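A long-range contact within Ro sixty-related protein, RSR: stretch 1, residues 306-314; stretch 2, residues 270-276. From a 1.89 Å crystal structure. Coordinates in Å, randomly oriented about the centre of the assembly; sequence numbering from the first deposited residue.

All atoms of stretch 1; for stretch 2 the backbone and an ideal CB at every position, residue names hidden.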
# COMPACT_ATOMS: atom_id res chain seq x y z
N ALA A 306 -3.21 -2.57 -21.84
CA ALA A 306 -4.28 -3.32 -21.21
C ALA A 306 -3.82 -3.97 -19.91
O ALA A 306 -4.58 -4.10 -18.96
CB ALA A 306 -4.83 -4.38 -22.17
N ALA A 307 -2.57 -4.38 -19.86
CA ALA A 307 -2.05 -5.02 -18.66
C ALA A 307 -1.72 -3.96 -17.60
O ALA A 307 -1.87 -4.20 -16.41
CB ALA A 307 -0.83 -5.88 -18.99
N LEU A 308 -1.25 -2.80 -18.06
CA LEU A 308 -1.02 -1.67 -17.17
C LEU A 308 -2.33 -1.23 -16.49
O LEU A 308 -2.38 -1.03 -15.27
CB LEU A 308 -0.40 -0.51 -17.96
CG LEU A 308 1.07 -0.67 -18.36
CD1 LEU A 308 1.49 0.34 -19.40
CD2 LEU A 308 1.99 -0.61 -17.12
N LYS A 309 -3.40 -1.11 -17.28
CA LYS A 309 -4.69 -0.68 -16.76
C LYS A 309 -5.28 -1.67 -15.78
O LYS A 309 -5.70 -1.30 -14.69
CB LYS A 309 -5.68 -0.41 -17.90
CG LYS A 309 -7.10 -0.07 -17.43
CD LYS A 309 -8.04 0.14 -18.61
CE LYS A 309 -9.38 0.73 -18.18
NZ LYS A 309 -10.09 -0.13 -17.18
N ARG A 310 -5.33 -2.94 -16.18
CA ARG A 310 -5.94 -3.97 -15.35
C ARG A 310 -5.16 -4.22 -14.07
O ARG A 310 -5.73 -4.55 -13.03
CB ARG A 310 -6.10 -5.27 -16.14
CG ARG A 310 -6.43 -6.50 -15.30
CD ARG A 310 -6.80 -7.67 -16.18
NE ARG A 310 -6.11 -7.60 -17.47
CZ ARG A 310 -4.99 -8.26 -17.77
NH1 ARG A 310 -4.43 -9.06 -16.87
NH2 ARG A 310 -4.44 -8.11 -18.97
N GLY A 311 -3.84 -4.04 -14.14
CA GLY A 311 -2.99 -4.18 -12.98
C GLY A 311 -2.94 -2.90 -12.16
O GLY A 311 -2.32 -2.86 -11.09
N ARG A 312 -3.59 -1.85 -12.66
CA ARG A 312 -3.65 -0.58 -11.94
C ARG A 312 -2.26 -0.07 -11.54
O ARG A 312 -2.05 0.36 -10.40
CB ARG A 312 -4.54 -0.73 -10.69
CG ARG A 312 -5.98 -1.13 -11.00
CD ARG A 312 -6.91 -0.83 -9.83
NE ARG A 312 -7.15 -1.98 -8.97
CZ ARG A 312 -6.45 -2.26 -7.87
NH1 ARG A 312 -5.44 -1.48 -7.49
NH2 ARG A 312 -6.76 -3.33 -7.14
N ILE A 313 -1.32 -0.13 -12.48
CA ILE A 313 0.04 0.32 -12.22
C ILE A 313 0.10 1.84 -12.14
O ILE A 313 -0.35 2.53 -13.06
CB ILE A 313 1.04 -0.20 -13.29
CG1 ILE A 313 0.99 -1.73 -13.37
CG2 ILE A 313 2.46 0.25 -12.97
CD1 ILE A 313 1.05 -2.42 -12.04
N HIS A 314 0.62 2.34 -11.03
CA HIS A 314 0.74 3.77 -10.82
C HIS A 314 2.06 4.17 -11.45
O HIS A 314 2.98 3.38 -11.49
CB HIS A 314 0.74 4.05 -9.32
CG HIS A 314 0.64 5.50 -8.98
ND1 HIS A 314 1.73 6.33 -8.93
CD2 HIS A 314 -0.44 6.27 -8.67
CE1 HIS A 314 1.34 7.55 -8.59
NE2 HIS A 314 0.03 7.54 -8.44
N UNK A 270 1.50 -11.98 -13.13
CA UNK A 270 1.13 -10.75 -13.78
C UNK A 270 2.21 -9.68 -13.78
O UNK A 270 3.38 -9.95 -13.48
CB UNK A 270 -0.13 -10.19 -13.11
N UNK A 271 1.80 -8.46 -14.11
CA UNK A 271 2.71 -7.34 -14.32
C UNK A 271 3.33 -6.82 -13.02
O UNK A 271 4.51 -6.50 -12.97
CB UNK A 271 1.97 -6.20 -15.02
N UNK A 272 2.52 -6.74 -11.97
CA UNK A 272 3.02 -6.30 -10.68
C UNK A 272 4.20 -7.15 -10.24
O UNK A 272 5.26 -6.62 -9.89
CB UNK A 272 1.91 -6.35 -9.63
N UNK A 273 4.03 -8.47 -10.29
CA UNK A 273 5.09 -9.42 -9.99
C UNK A 273 6.31 -9.12 -10.84
O UNK A 273 7.45 -9.05 -10.34
CB UNK A 273 4.62 -10.86 -10.22
N UNK A 274 6.07 -8.97 -12.14
CA UNK A 274 7.14 -8.73 -13.09
C UNK A 274 7.93 -7.47 -12.74
O UNK A 274 9.16 -7.45 -12.81
CB UNK A 274 6.57 -8.62 -14.51
N UNK A 275 7.21 -6.42 -12.36
CA UNK A 275 7.85 -5.16 -12.01
C UNK A 275 8.84 -5.31 -10.85
O UNK A 275 9.96 -4.81 -10.91
CB UNK A 275 6.78 -4.12 -11.65
N UNK A 276 8.43 -6.02 -9.81
CA UNK A 276 9.33 -6.19 -8.66
C UNK A 276 10.34 -7.32 -8.82
O UNK A 276 11.13 -7.56 -7.92
CB UNK A 276 8.50 -6.44 -7.40

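Position 270 stands right before a helix, and its O accepts the bond from the N of 274 at 3.2 Å. A CB here would point toward stretch 1 yet find none of its atoms within 5.5 Å, so there is room for a side chain but nothing to grip. Small N-cap residues such as serine, asparagine, aspartate or glycine would all suit. The deposited residue is Gly-270, which leaves that space empty.

Position 271 is where the two backbones come closest by CA atoms, its CA 6.7 Å from the CA of Gly-311. Its CB points toward a hollow lined by Ala-307, Leu-308 and Ile-313, 4.5 Å from Ala-307 O and 4.9 Å from Ile-313 CG1. That oxygen is already engaged by Gly-311 N at 3.0 Å, and the rest of the lining is largely aliphatic, so leucine, isoleucine or methionine would be reasonable. It is Leu-271, with chi1 t and chi2 p. Its CD2 lies 3.7 Å from Leu-308 CD2, 4.1 Å from Ala-307 CB and 4.2 Å from Ile-313 CG1, so one methyl group meets three side chains. Leu-308 starts with its CB directed away, but the end of its side chain returns to close the pocket.

Position 272 points its CB sideways, 4.7 Å from Ile-313 CD1, at the margin of the contact. A compact residue such as alanine, valine, serine or threonine could rest there. Thr-272, with chi1 m, sets its OG1 3.8 Å from Ile-313 CD1 and 4.3 Å from Gly-311 O; this is packing at the edge, with no hydrogen bond between the stretches.

Positions 273 and 274 have helical backbone angles and CBs with nothing of stretch 1 within 5.5 Å. Stretch 1 therefore sets no preference; the helical backbone alone favours helix-compatible side chains. They are Trp-273 and Leu-274, neither touching stretch 1.

Position 275 lies one helical turn beyond 271, its N bonded to the O of 271 at 2.8 Å, and so returns to the same face. Its CB points toward stretch 1 but is too distant to touch it; a longer apolar side chain, leucine or methionine for example, could reach the Ile-313 methyls. Leu-275, with chi1 m and chi2 t, does so, bringing CD1 to 3.9 Å from Ile-313 CG2.

Position 276 is again out of reach, so stretch 1 sets no preference. Arg-276 makes no contact with it.

The rule: an apolar residue at 271, repeated one turn later, packs against Ile-313.

Stretch 2 (270-276) GLTWLLR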
# COMPACT_ATOMS: atom_id res chain seq x y z
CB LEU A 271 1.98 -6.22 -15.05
CG LEU A 271 2.79 -5.03 -15.55
CD1 LEU A 271 4.13 -5.45 -16.16
CD2 LEU A 271 1.96 -4.24 -16.55
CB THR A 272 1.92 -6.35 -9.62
OG1 THR A 272 0.74 -5.69 -10.13
CG2 THR A 272 2.37 -5.65 -8.35
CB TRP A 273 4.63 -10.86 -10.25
CG TRP A 273 5.66 -11.90 -9.87
CD1 TRP A 273 5.77 -12.54 -8.67
CD2 TRP A 273 6.75 -12.39 -10.68
NE1 TRP A 273 6.84 -13.41 -8.68
CE2 TRP A 273 7.45 -13.33 -9.90
CE3 TRP A 273 7.18 -12.14 -11.98
CZ2 TRP A 273 8.57 -14.01 -10.38
CZ3 TRP A 273 8.29 -12.81 -12.46
CH2 TRP A 273 8.98 -13.74 -11.66
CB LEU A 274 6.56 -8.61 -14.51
CG LEU A 274 7.65 -8.50 -15.58
CD1 LEU A 274 8.62 -9.66 -15.43
CD2 LEU A 274 7.07 -8.45 -16.99
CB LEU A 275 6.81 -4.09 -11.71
CG LEU A 275 6.14 -3.56 -12.98
CD1 LEU A 275 4.91 -2.72 -12.64
CD2 LEU A 275 7.14 -2.78 -13.78
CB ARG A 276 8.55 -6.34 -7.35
CG ARG A 276 7.59 -7.50 -7.29
CD ARG A 276 7.13 -7.74 -5.85
NE ARG A 276 5.74 -8.19 -5.81
CZ ARG A 276 5.36 -9.47 -5.80
NH1 ARG A 276 6.26 -10.44 -5.80
NH2 ARG A 276 4.06 -9.77 -5.78
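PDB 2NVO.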